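Local coordinates for microcin B17-processing protein McbD (PDB 6GRH) that is needed to process the inactive microcin B17 precursor peptide McbA into the active antibiotic, and belongs to the YcaO cyclodehydratase family, at residues N66-G71 against V127-D132; V111-L116 against Q122-V127. The protein carries 1 engineered substitution. All coordinates share one frame; numbering follows the deposited sequence. Where two conformers were deposited one is given.

Both contacts are buried and lie close together, their centres about 12 Å apart. Contact 2 joins the two strands of a beta hairpin. Contact 1 brings together two loops: the one that leaves helix 47-66 and the one that runs on from the second hairpin strand. Val127 belongs to both. The chemistry differs with the place in the fold. Contact 2 rests on four backbone hydrogen bonds plus apolar side chains, whereas contact 1 has a small apolar patch and one bridging water. The side chains of the two contacts also meet: Thr70 packs on Ala126, and Ile68 lies near Val111. Residues of both approach the McbB subunit.

Contact 1. Residues N66-G71 against V127-D132; sequences NEIVTG and VIIALD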
ATOM      1  N   ASN E  66      31.018   5.700 -29.254  1.00 28.90           N
ATOM      2  CA  ASN E  66      30.343   4.504 -29.797  1.00 29.67           C
ATOM      3  C   ASN E  66      29.523   4.739 -31.033  1.00 31.03           C
ATOM      4  O   ASN E  66      29.091   3.737 -31.639  1.00 32.55           O
ATOM      5  CB  ASN E  66      29.348   3.912 -28.802  1.00 28.86           C
ATOM      6  CG  ASN E  66      29.958   3.467 -27.498  1.00 28.95           C
ATOM      7  OD1 ASN E  66      29.245   3.456 -26.495  1.00 29.30           O
ATOM      8  ND2 ASN E  66      31.230   3.093 -27.479  1.00 28.68           N
ATOM      9  N   GLU E  67      29.230   5.992 -31.380  1.00 31.49           N
ATOM     10  CA  GLU E  67      28.099   6.273 -32.283  1.00 32.73           C
ATOM     11  C   GLU E  67      28.334   7.189 -33.486  1.00 34.64           C
ATOM     12  O   GLU E  67      27.370   7.425 -34.238  1.00 36.05           O
ATOM     13  CB  GLU E  67      26.934   6.826 -31.475  1.00 32.03           C
ATOM     14  CG  GLU E  67      26.316   5.829 -30.510  1.00 31.71           C
ATOM     15  CD  GLU E  67      25.135   6.417 -29.744  1.00 32.09           C
ATOM     16  OE1 GLU E  67      24.964   7.667 -29.702  1.00 32.13           O
ATOM     17  OE2 GLU E  67      24.365   5.639 -29.138  1.00 32.41           O
ATOM     18  N   ILE E  68      29.567   7.656 -33.714  1.00 34.73           N
ATOM     19  CA  ILE E  68      29.810   8.582 -34.817  1.00 36.84           C
ATOM     20  C   ILE E  68      29.861   7.810 -36.140  1.00 37.68           C
ATOM     21  O   ILE E  68      30.565   6.803 -36.237  1.00 37.16           O
ATOM     22  CB  ILE E  68      31.144   9.357 -34.698  1.00 37.24           C
ATOM     23  CG1 ILE E  68      31.345  10.000 -33.313  1.00 37.67           C
ATOM     24  CG2 ILE E  68      31.253  10.410 -35.814  1.00 38.14           C
ATOM     25  CD1 ILE E  68      30.720  11.357 -33.119  1.00 36.65           C
ATOM     26  N   VAL E  69      29.126   8.302 -37.144  1.00 38.73           N
ATOM     27  CA  VAL E  69      29.291   7.863 -38.536  1.00 40.26           C
ATOM     28  C   VAL E  69      29.659   9.095 -39.352  1.00 41.29           C
ATOM     29  O   VAL E  69      29.002  10.132 -39.250  1.00 40.50           O
ATOM     30  CB  VAL E  69      28.034   7.161 -39.103  1.00 41.09           C
ATOM     31  CG1 VAL E  69      28.209   6.813 -40.589  1.00 42.55           C
ATOM     32  CG2 VAL E  69      27.735   5.886 -38.297  1.00 40.65           C
ATOM     33  N   THR E  70      30.724   8.979 -40.145  1.00 41.81           N
ATOM     34  CA  THR E  70      31.258  10.121 -40.911  1.00 43.26           C
ATOM     35  C   THR E  70      30.467  10.375 -42.173  1.00 45.26           C
ATOM     36  O   THR E  70      29.793   9.499 -42.682  1.00 45.76           O
ATOM     37  CB  THR E  70      32.723   9.911 -41.290  1.00 43.76           C
ATOM     38  OG1 THR E  70      32.854   8.730 -42.092  1.00 43.42           O
ATOM     39  CG2 THR E  70      33.544   9.745 -40.023  1.00 43.84           C
ATOM     40  N   GLY E  71      30.562  11.592 -42.684  1.00 47.93           N
ATOM     41  CA  GLY E  71      29.670  12.027 -43.743  1.00 50.18           C
ATOM     42  C   GLY E  71      30.289  12.056 -45.115  1.00 52.98           C
ATOM     43  O   GLY E  71      29.720  12.680 -46.014  1.00 57.08           O
ATOM     44  N   VAL E 127      38.579  12.220 -37.535  1.00 34.99           N
ATOM     45  CA  VAL E 127      39.584  11.599 -36.668  1.00 34.84           C
ATOM     46  C   VAL E 127      39.811  12.360 -35.338  1.00 34.31           C
ATOM     47  O   VAL E 127      40.204  11.769 -34.328  1.00 33.25           O
ATOM     48  CB  VAL E 127      40.910  11.414 -37.418  1.00 36.17           C
ATOM     49  CG1 VAL E 127      41.637  12.750 -37.608  1.00 36.43           C
ATOM     50  CG2 VAL E 127      41.791  10.379 -36.723  1.00 36.29           C
ATOM     51  N   ILE E 128      39.565  13.665 -35.349  1.00 34.59           N
ATOM     52  CA  ILE E 128      39.686  14.476 -34.138  1.00 35.86           C
ATOM     53  C   ILE E 128      38.527  14.237 -33.136  1.00 34.85           C
ATOM     54  O   ILE E 128      38.718  14.367 -31.930  1.00 35.65           O
ATOM     55  CB  ILE E 128      39.814  15.977 -34.498  1.00 37.04           C
ATOM     56  CG1 ILE E 128      41.038  16.169 -35.403  1.00 38.61           C
ATOM     57  CG2 ILE E 128      39.966  16.837 -33.244  1.00 37.14           C
ATOM     58  CD1 ILE E 128      41.089  17.508 -36.092  1.00 39.80           C
ATOM     59  N   ILE E 129      37.360  13.866 -33.651  0.50 34.43           N
ATOM     60  CA  ILE E 129      36.118  13.831 -32.887  0.50 33.51           C
ATOM     61  C   ILE E 129      35.714  12.450 -32.380  0.50 33.19           C
ATOM     62  O   ILE E 129      35.277  12.312 -31.241  0.50 32.53           O
ATOM     63  CB  ILE E 129      34.992  14.450 -33.733  0.50 33.35           C
ATOM     64  CG1 ILE E 129      34.845  15.905 -33.310  0.50 33.25           C
ATOM     65  CG2 ILE E 129      33.683  13.703 -33.552  0.50 32.68           C
ATOM     66  CD1 ILE E 129      34.795  16.893 -34.448  0.50 34.04           C
ATOM     67  N   ALA E 130      35.870  11.436 -33.223  1.00 33.57           N
ATOM     68  CA  ALA E 130      35.467  10.074 -32.884  1.00 33.93           C
ATOM     69  C   ALA E 130      36.507   9.414 -31.951  1.00 34.64           C
ATOM     70  O   ALA E 130      37.684   9.429 -32.259  1.00 35.02           O
ATOM     71  CB  ALA E 130      35.324   9.278 -34.172  1.00 33.83           C
ATOM     72  N   LEU E 131      36.079   8.845 -30.827  0.50 34.08           N
ATOM     73  CA  LEU E 131      37.045   8.271 -29.888  0.50 34.95           C
ATOM     74  C   LEU E 131      37.362   6.798 -30.178  0.50 36.27           C
ATOM     75  O   LEU E 131      38.452   6.319 -29.821  0.50 36.71           O
ATOM     76  CB  LEU E 131      36.612   8.526 -28.447  0.50 34.41           C
ATOM     77  CG  LEU E 131      37.037   9.929 -27.976  0.50 34.50           C
ATOM     78  CD1 LEU E 131      37.636  10.767 -29.092  0.50 34.90           C
ATOM     79  CD2 LEU E 131      35.863  10.652 -27.364  0.50 33.57           C
ATOM     80  N   ASP E 132      36.479   6.115 -30.909  1.00 36.68           N
ATOM     81  CA  ASP E 132      36.731   4.715 -31.290  1.00 37.57           C
ATOM     82  C   ASP E 132      37.792   4.612 -32.402  1.00 38.75           C
ATOM     83  O   ASP E 132      38.108   5.603 -33.055  1.00 38.78           O
ATOM     84  CB  ASP E 132      35.439   4.066 -31.774  1.00 37.25           C
ATOM     85  CG  ASP E 132      35.005   4.593 -33.122  1.00 38.47           C
ATOM     86  OD1 ASP E 132      34.532   5.755 -33.188  1.00 38.74           O
ATOM     87  OD2 ASP E 132      35.177   3.870 -34.130  1.00 39.53           O
TER
HETATM   88  O   HOH W   1      32.167   6.910 -32.363  1.00 36.32           O
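Ile68 and Ala130 mark the closest approach of the two backbones, with their CA atoms 6.2 Å apart. Segment 66-71 begins at the end of helix 47-66 and continues as loop; 127-132 forms no regular helix or strand. The chain leaves helical geometry at Glu67 and turns Ile68 toward the other loop.

Ile68 carries the apolar part. Its CG1 branch stands beside the backbone N (chi1 -49°), and this branch does the touching. CG1 meets the Ala130 methyl, CB, at 4.1 Å. One bond further out, Ile68 CD1 reaches Ile129 CG2 at 3.8 Å. The two isoleucine side chains cross at about a right angle. Ile129 was modelled in two conformers, so the detail of this second touch is less certain.

The polar part runs through one water. It accepts from Ile68 N at 3.0 Å and donates to Asp132 OD1 at 2.8 Å. The water thus satisfies a backbone N-H just past the helix end and ties it to the far end of 127-132. Asp132 OD1 also bonds Thr135 OG1, and OD2 takes the backbone N-H of Ile134. Both carboxylate oxygens are therefore engaged, which should hold the group in place.

The turn after the helix faces the McbB chain. Glu67 is shared between Arg62 of helix 47-66 and Arg199 of McbB, and Ile68 O accepts from Lys206 of McbB. The contact itself fills a corner between helix 47-66 and strand 339-347: Ile68 packs on His63, Ile129 packs on Phe64, and both isoleucines touch Tyr341.

Contact 2. Residues V111-L116 against Q122-V127; sequences VRAFNL and QEIPAV
Val111 and Ile124 form a hydrogen-bonded antiparallel pair. Val111 N donates to Ile124 O at 3.0 Å, and Ile124 N returns a bond of the same length to Val111 O. Ala113 and Gln122 form the second hydrogen-bonded pair. Gln122 N to Ala113 O is 2.9 Å. The return bond from Ala113 N to Gln122 O is the more bent of the two (148°).

Between these pairs lie Arg112 and Glu123, a non-hydrogen-bonded pair whose side chains diverge. Val111 O gains a second, weaker partner here, the CA-H of Glu123, with the carbon 3.1 Å away. The strand puts Glu123 CB beside Val111 O, and chi1 of -71° sets Glu123 CG beside the same oxygen at 3.5 Å. The carboxylate continues to Lys74 in a salt bridge. Arg112 NH1 is held by the carbonyl oxygen of Tyr342. The Gln122 side chain is extended beyond CG, and NE2 bonds the carbonyl oxygen of the next residue, Glu123, from above its plane; the bond is bent.

Val111, Ala113, Gln122 and Ile124 share one face of the sheet. Val111 splits its two methyls: CG2 meets Ile124 CG1 at 3.7 Å, and CG1 meets Ala126 CB at 3.8 Å. Ile124 CG2 rests against Ala113 CB at 4.0 Å. Phe88 of helix 82-95 packs on Ile124, and Tyr341 of strand 339-347 on Val111.

The axes of 111-115 and 122-125 lie at 119°, far from straight antiparallel, consistent with a strong twist here. Main-chain bonds set the register, while the apolar face joins the hairpin to the buried interior. Charged groups at the diverging pair find their partners in neighbouring parts of the chain.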
ATOM      1  N   VAL E 111      33.244  15.250 -40.686  1.00 35.61           N
ATOM      2  CA  VAL E 111      32.043  15.511 -39.907  1.00 34.07           C
ATOM      3  C   VAL E 111      31.649  16.964 -40.061  1.00 33.65           C
ATOM      4  O   VAL E 111      32.497  17.826 -40.324  1.00 32.73           O
ATOM      5  CB  VAL E 111      32.201  15.210 -38.399  1.00 33.49           C
ATOM      6  CG1 VAL E 111      32.362  13.719 -38.186  1.00 33.75           C
ATOM      7  CG2 VAL E 111      33.360  15.974 -37.771  1.00 33.81           C
ATOM      8  N   ARG E 112      30.360  17.211 -39.841  1.00 32.48           N
ATOM      9  CA  ARG E 112      29.758  18.523 -40.001  1.00 32.59           C
ATOM     10  C   ARG E 112      30.275  19.474 -38.906  1.00 32.32           C
ATOM     11  O   ARG E 112      30.569  19.042 -37.790  1.00 31.69           O
ATOM     12  CB  ARG E 112      28.218  18.412 -39.997  1.00 32.13           C
ATOM     13  CG  ARG E 112      27.619  18.135 -38.616  1.00 31.76           C
ATOM     14  CD  ARG E 112      26.138  17.816 -38.669  1.00 31.84           C
ATOM     15  NE  ARG E 112      25.861  16.479 -39.157  1.00 31.70           N
ATOM     16  CZ  ARG E 112      26.022  15.356 -38.452  1.00 31.83           C
ATOM     17  NH1 ARG E 112      26.512  15.355 -37.207  1.00 31.17           N
ATOM     18  NH2 ARG E 112      25.721  14.197 -39.020  1.00 32.01           N
ATOM     19  N   ALA E 113      30.416  20.752 -39.244  1.00 32.97           N
ATOM     20  CA  ALA E 113      30.774  21.768 -38.264  1.00 33.04           C
ATOM     21  C   ALA E 113      30.371  23.145 -38.750  1.00 34.13           C
ATOM     22  O   ALA E 113      30.080  23.339 -39.941  1.00 36.25           O
ATOM     23  CB  ALA E 113      32.266  21.721 -37.969  1.00 33.20           C
ATOM     24  N   PHE E 114      30.359  24.108 -37.847  1.00 33.88           N
ATOM     25  CA  PHE E 114      30.310  25.506 -38.264  1.00 34.80           C
ATOM     26  C   PHE E 114      31.330  26.330 -37.511  1.00 34.77           C
ATOM     27  O   PHE E 114      31.710  25.981 -36.397  1.00 34.01           O
ATOM     28  CB  PHE E 114      28.892  26.086 -38.126  1.00 34.98           C
ATOM     29  CG  PHE E 114      28.320  26.046 -36.730  1.00 34.19           C
ATOM     30  CD1 PHE E 114      28.558  27.097 -35.826  1.00 34.71           C
ATOM     31  CD2 PHE E 114      27.484  25.012 -36.335  1.00 33.96           C
ATOM     32  CE1 PHE E 114      28.003  27.077 -34.548  1.00 33.73           C
ATOM     33  CE2 PHE E 114      26.938  24.990 -35.061  1.00 33.16           C
ATOM     34  CZ  PHE E 114      27.189  26.034 -34.170  1.00 33.18           C
ATOM     35  N   ASN E 115      31.786  27.412 -38.135  1.00 35.58           N
ATOM     36  CA  ASN E 115      32.725  28.333 -37.503  1.00 36.18           C
ATOM     37  C   ASN E 115      32.014  29.052 -36.351  1.00 35.73           C
ATOM     38  O   ASN E 115      30.934  29.621 -36.528  1.00 36.01           O
ATOM     39  CB  ASN E 115      33.273  29.329 -38.548  1.00 37.53           C
ATOM     40  CG  ASN E 115      34.271  30.329 -37.962  1.00 38.43           C
ATOM     41  OD1 ASN E 115      33.895  31.287 -37.275  1.00 38.44           O
ATOM     42  ND2 ASN E 115      35.545  30.127 -38.260  1.00 39.33           N
ATOM     43  N   LEU E 116      32.630  29.025 -35.174  1.00 35.34           N
ATOM     44  CA  LEU E 116      32.039  29.584 -33.955  1.00 35.16           C
ATOM     45  C   LEU E 116      31.612  31.063 -34.085  1.00 36.18           C
ATOM     46  O   LEU E 116      30.619  31.479 -33.484  1.00 35.89           O
ATOM     47  CB  LEU E 116      33.027  29.440 -32.789  1.00 34.72           C
ATOM     48  CG  LEU E 116      32.622  29.957 -31.404  1.00 34.59           C
ATOM     49  CD1 LEU E 116      31.431  29.189 -30.887  1.00 33.71           C
ATOM     50  CD2 LEU E 116      33.780  29.836 -30.413  1.00 34.59           C
ATOM     51  N   GLN E 122      30.866  24.111 -42.630  1.00 41.86           N
ATOM     52  CA  GLN E 122      31.981  23.401 -43.251  1.00 42.13           C
ATOM     53  C   GLN E 122      32.058  21.973 -42.697  1.00 40.92           C
ATOM     54  O   GLN E 122      31.110  21.488 -42.079  1.00 39.88           O
ATOM     55  CB  GLN E 122      33.282  24.176 -43.012  1.00 42.56           C
ATOM     56  CG  GLN E 122      33.678  24.301 -41.565  1.00 42.11           C
ATOM     57  CD  GLN E 122      35.113  24.745 -41.417  1.00 43.39           C
ATOM     58  OE1 GLN E 122      35.429  25.906 -41.646  1.00 44.71           O
ATOM     59  NE2 GLN E 122      35.997  23.816 -41.042  1.00 43.57           N
ATOM     60  N   GLU E 123      33.168  21.297 -42.951  1.00 41.42           N
ATOM     61  CA  GLU E 123      33.480  20.055 -42.297  1.00 41.27           C
ATOM     62  C   GLU E 123      34.858  20.120 -41.659  1.00 39.92           C
ATOM     63  O   GLU E 123      35.695  20.953 -42.019  1.00 40.57           O
ATOM     64  CB  GLU E 123      33.378  18.896 -43.292  1.00 43.32           C
ATOM     65  CG  GLU E 123      31.953  18.584 -43.700  1.00 44.89           C
ATOM     66  CD  GLU E 123      31.852  17.687 -44.910  1.00 47.47           C
ATOM     67  OE1 GLU E 123      32.508  17.967 -45.929  1.00 51.02           O
ATOM     68  OE2 GLU E 123      31.095  16.700 -44.851  1.00 50.09           O
ATOM     69  N   ILE E 124      35.070  19.245 -40.690  1.00 37.65           N
ATOM     70  CA  ILE E 124      36.364  19.082 -40.068  1.00 37.76           C
ATOM     71  C   ILE E 124      36.693  17.589 -40.056  1.00 37.30           C
ATOM     72  O   ILE E 124      35.800  16.759 -40.309  1.00 35.83           O
ATOM     73  CB  ILE E 124      36.410  19.712 -38.664  1.00 38.08           C
ATOM     74  CG1 ILE E 124      35.378  19.081 -37.726  1.00 37.28           C
ATOM     75  CG2 ILE E 124      36.194  21.226 -38.765  1.00 38.65           C
ATOM     76  CD1 ILE E 124      35.470  19.620 -36.312  1.00 37.33           C
ATOM     77  N   PRO E 125      37.975  17.237 -39.809  1.00 37.49           N
ATOM     78  CA  PRO E 125      38.329  15.821 -39.804  1.00 37.16           C
ATOM     79  C   PRO E 125      37.670  15.049 -38.690  1.00 36.22           C
ATOM     80  O   PRO E 125      37.752  15.443 -37.526  1.00 35.71           O
ATOM     81  CB  PRO E 125      39.846  15.835 -39.620  1.00 38.08           C
ATOM     82  CG  PRO E 125      40.258  17.110 -40.248  1.00 38.75           C
ATOM     83  CD  PRO E 125      39.193  18.078 -39.818  1.00 38.22           C
ATOM     84  N   ALA E 126      37.038  13.943 -39.068  1.00 35.67           N
ATOM     85  CA  ALA E 126      36.364  13.062 -38.133  1.00 34.90           C
ATOM     86  C   ALA E 126      37.323  12.433 -37.123  1.00 34.84           C
ATOM     87  O   ALA E 126      36.920  12.162 -35.969  1.00 34.43           O
ATOM     88  CB  ALA E 126      35.623  11.971 -38.892  1.00 34.87           C
ATOM     89  N   VAL E 127      38.579  12.220 -37.535  1.00 34.99           N
ATOM     90  CA  VAL E 127      39.584  11.599 -36.668  1.00 34.84           C
ATOM     91  C   VAL E 127      39.811  12.360 -35.338  1.00 34.31           C
ATOM     92  O   VAL E 127      40.204  11.769 -34.328  1.00 33.25           O
ATOM     93  CB  VAL E 127      40.910  11.414 -37.418  1.00 36.17           C
ATOM     94  CG1 VAL E 127      41.637  12.750 -37.608  1.00 36.43           C
ATOM     95  CG2 VAL E 127      41.791  10.379 -36.723  1.00 36.29           C
TER